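Local coordinates for protein aspartate--tRNA(Asp/Asn) ligase (Sulfolobus tokodaii, PDB 1WYD) that probably attaches L-aspartate, activated by ATP as Asp-AMP, to both tRNA(Asp) and tRNA(Asn) as a magnesium-dependent, non-discriminating class II synthetase, at residues E342-I347 / E352-S357. Residues are numbered along the deposited sequence; the frame is centred on the assembly and turned at random.
Sequences ESFDLI and EIVSGS
The ring of Phe344 lies flat across the backbone of Gly356, with Gly356 N 3.7 Å above the ring plane and over its centre. The two residues face each other in an antiparallel beta hairpin, strands 343-348 and 351-358, within the mixed sheet of the class II catalytic domain. Phe344 CG sits between its own N and carbonyl carbon (chi1 72°), which swings the ring over the opposite strand. Phe344 CE1 comes within 3.5 Å of Gly356 CA, and a CB on that carbon would clash with the ring. Phe344 and Gly356 also exchange two backbone hydrogen bonds. Replacing Phe344 with alanine would remove the ring; Gly356 would then probably lose its aromatic cover, and a gap is likely to open beside Val354 CG1, Phe318 and helix 235-256. On the same face Leu346 CB packs on Val354 CB at 3.9 Å.

A classic beta bulge then interrupts the regular pairing. Two residues, Ile353 and Val354, sit opposite the single Leu346, and Leu346 O accepts from both amides. Ile353 N lies 2.8 Å from Leu346 O, nearly in line with the C=O. The bond from Val354 N to Leu346 O is weak, at 3.4 Å. The bulge shifts the register by one, so Glu352 pairs with Ile347.

Ser343, Asp345, Glu352, Ser355 and Ser357 point to the other face, consistent with a place in the active site. Glu352 is predicted to bind ATP and magnesium, and Ser355 aspartate and magnesium. Arg327 forms a salt bridge with Asp345 OD1, while Ser357 OG hydrogen-bonds Thr331 and Arg359. The Asp345 and Glu352 carboxylates are turned 46° apart, and Asp345 OD2 stands 3.5 Å from Glu352 OE1, a close approach of like charges and not a hydrogen bond.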
ATOM      1  N   GLU B 342       9.320  22.999  15.411  1.00 53.98           N
ATOM      2  CA  GLU B 342      10.248  22.050  14.838  1.00 53.13           C
ATOM      3  C   GLU B 342       9.589  21.333  13.646  1.00 52.11           C
ATOM      4  O   GLU B 342       9.308  20.149  13.688  1.00 51.34           O
ATOM      5  CB  GLU B 342      10.762  21.075  15.903  1.00 53.42           C
ATOM      6  CG  GLU B 342      11.849  21.649  16.814  1.00 53.71           C
ATOM      7  CD  GLU B 342      12.530  20.616  17.729  1.00 54.92           C
ATOM      8  OE1 GLU B 342      12.618  19.400  17.388  1.00 55.59           O
ATOM      9  OE2 GLU B 342      12.991  21.029  18.812  1.00 55.43           O
ATOM     10  N   SER B 343       9.383  22.074  12.564  1.00 51.42           N
ATOM     11  CA  SER B 343       8.680  21.560  11.405  1.00 50.89           C
ATOM     12  C   SER B 343       9.421  21.860  10.146  1.00 49.86           C
ATOM     13  O   SER B 343      10.318  22.688  10.140  1.00 49.74           O
ATOM     14  CB  SER B 343       7.317  22.207  11.309  1.00 50.96           C
ATOM     15  OG  SER B 343       7.458  23.618  11.356  1.00 53.42           O
ATOM     16  N   PHE B 344       9.036  21.165   9.070  1.00 49.19           N
ATOM     17  CA  PHE B 344       9.587  21.419   7.742  1.00 47.09           C
ATOM     18  C   PHE B 344       8.575  21.167   6.646  1.00 47.29           C
ATOM     19  O   PHE B 344       7.722  20.312   6.776  1.00 47.41           O
ATOM     20  CB  PHE B 344      10.834  20.571   7.508  1.00 46.71           C
ATOM     21  CG  PHE B 344      10.565  19.099   7.309  1.00 43.49           C
ATOM     22  CD1 PHE B 344      10.451  18.247   8.397  1.00 42.59           C
ATOM     23  CD2 PHE B 344      10.449  18.568   6.033  1.00 41.67           C
ATOM     24  CE1 PHE B 344      10.205  16.892   8.232  1.00 42.40           C
ATOM     25  CE2 PHE B 344      10.212  17.209   5.847  1.00 43.05           C
ATOM     26  CZ  PHE B 344      10.088  16.368   6.960  1.00 44.03           C
ATOM     27  N   ASP B 345       8.677  21.921   5.562  1.00 47.23           N
ATOM     28  CA  ASP B 345       8.119  21.498   4.278  1.00 46.66           C
ATOM     29  C   ASP B 345       9.274  21.184   3.339  1.00 46.43           C
ATOM     30  O   ASP B 345      10.308  21.854   3.396  1.00 46.10           O
ATOM     31  CB  ASP B 345       7.244  22.591   3.671  1.00 46.30           C
ATOM     32  CG  ASP B 345       6.015  22.882   4.517  1.00 46.60           C
ATOM     33  OD1 ASP B 345       5.910  22.328   5.615  1.00 47.45           O
ATOM     34  OD2 ASP B 345       5.121  23.675   4.196  1.00 46.16           O
ATOM     35  N   LEU B 346       9.119  20.156   2.502  1.00 45.59           N
ATOM     36  CA  LEU B 346      10.029  19.990   1.375  1.00 45.59           C
ATOM     37  C   LEU B 346       9.368  20.483   0.109  1.00 45.62           C
ATOM     38  O   LEU B 346       8.325  19.952  -0.302  1.00 45.61           O
ATOM     39  CB  LEU B 346      10.504  18.542   1.185  1.00 45.68           C
ATOM     40  CG  LEU B 346      11.487  18.331   0.011  1.00 45.20           C
ATOM     41  CD1 LEU B 346      12.848  19.112   0.196  1.00 46.26           C
ATOM     42  CD2 LEU B 346      11.762  16.886  -0.245  1.00 41.12           C
ATOM     43  N   ILE B 347       9.990  21.498  -0.499  1.00 45.50           N
ATOM     44  CA  ILE B 347       9.559  22.060  -1.777  1.00 44.69           C
ATOM     45  C   ILE B 347      10.409  21.588  -2.938  1.00 45.25           C
ATOM     46  O   ILE B 347      11.667  21.617  -2.872  1.00 46.32           O
ATOM     47  CB  ILE B 347       9.616  23.600  -1.742  1.00 44.61           C
ATOM     48  CG1 ILE B 347       9.083  24.150  -0.413  1.00 43.62           C
ATOM     49  CG2 ILE B 347       8.925  24.205  -2.984  1.00 43.92           C
ATOM     50  CD1 ILE B 347       7.559  24.036  -0.248  1.00 43.15           C
ATOM     51  N   GLU B 352       4.825  21.870  -2.893  1.00 47.63           N
ATOM     52  CA  GLU B 352       5.105  21.214  -1.614  1.00 47.53           C
ATOM     53  C   GLU B 352       4.983  19.707  -1.806  1.00 46.80           C
ATOM     54  O   GLU B 352       4.004  19.210  -2.342  1.00 47.20           O
ATOM     55  CB  GLU B 352       4.189  21.714  -0.500  1.00 47.81           C
ATOM     56  CG  GLU B 352       4.520  21.182   0.895  1.00 50.83           C
ATOM     57  CD  GLU B 352       3.290  21.122   1.802  1.00 55.63           C
ATOM     58  OE1 GLU B 352       2.720  22.196   2.130  1.00 58.21           O
ATOM     59  OE2 GLU B 352       2.890  20.006   2.204  1.00 57.57           O
ATOM     60  N   ILE B 353       5.995  18.977  -1.405  1.00 45.72           N
ATOM     61  CA  ILE B 353       6.034  17.571  -1.738  1.00 45.91           C
ATOM     62  C   ILE B 353       5.864  16.776  -0.464  1.00 45.31           C
ATOM     63  O   ILE B 353       5.271  15.698  -0.469  1.00 45.90           O
ATOM     64  CB  ILE B 353       7.380  17.263  -2.400  1.00 46.06           C
ATOM     65  CG1 ILE B 353       7.520  18.116  -3.650  1.00 45.81           C
ATOM     66  CG2 ILE B 353       7.562  15.768  -2.632  1.00 46.48           C
ATOM     67  CD1 ILE B 353       7.250  17.422  -4.946  1.00 45.57           C
ATOM     68  N   VAL B 354       6.375  17.325   0.636  1.00 44.33           N
ATOM     69  CA  VAL B 354       6.392  16.625   1.904  1.00 43.42           C
ATOM     70  C   VAL B 354       6.158  17.662   2.984  1.00 43.88           C
ATOM     71  O   VAL B 354       6.617  18.791   2.837  1.00 44.06           O
ATOM     72  CB  VAL B 354       7.772  15.919   2.167  1.00 42.48           C
ATOM     73  CG1 VAL B 354       7.699  15.036   3.384  1.00 42.94           C
ATOM     74  CG2 VAL B 354       8.229  15.101   0.991  1.00 40.18           C
ATOM     75  N   SER B 355       5.429  17.292   4.040  1.00 43.90           N
ATOM     76  CA  SER B 355       5.486  18.016   5.308  1.00 45.31           C
ATOM     77  C   SER B 355       5.762  17.073   6.491  1.00 45.08           C
ATOM     78  O   SER B 355       5.285  15.940   6.502  1.00 45.83           O
ATOM     79  CB  SER B 355       4.212  18.834   5.531  1.00 46.01           C
ATOM     80  OG  SER B 355       3.061  17.972   5.564  1.00 49.39           O
ATOM     81  N   GLY B 356       6.569  17.515   7.456  1.00 45.07           N
ATOM     82  CA  GLY B 356       6.719  16.793   8.707  1.00 45.33           C
ATOM     83  C   GLY B 356       7.175  17.614   9.914  1.00 46.09           C
ATOM     84  O   GLY B 356       7.329  18.843   9.830  1.00 46.00           O
ATOM     85  N   SER B 357       7.408  16.939  11.048  1.00 46.27           N
ATOM     86  CA  SER B 357       7.856  17.630  12.269  1.00 46.36           C
ATOM     87  C   SER B 357       8.298  16.725  13.410  1.00 46.53           C
ATOM     88  O   SER B 357       8.247  15.511  13.324  1.00 46.33           O
ATOM     89  CB  SER B 357       6.743  18.522  12.806  1.00 46.75           C
ATOM     90  OG  SER B 357       5.715  17.723  13.388  1.00 46.21           O
TER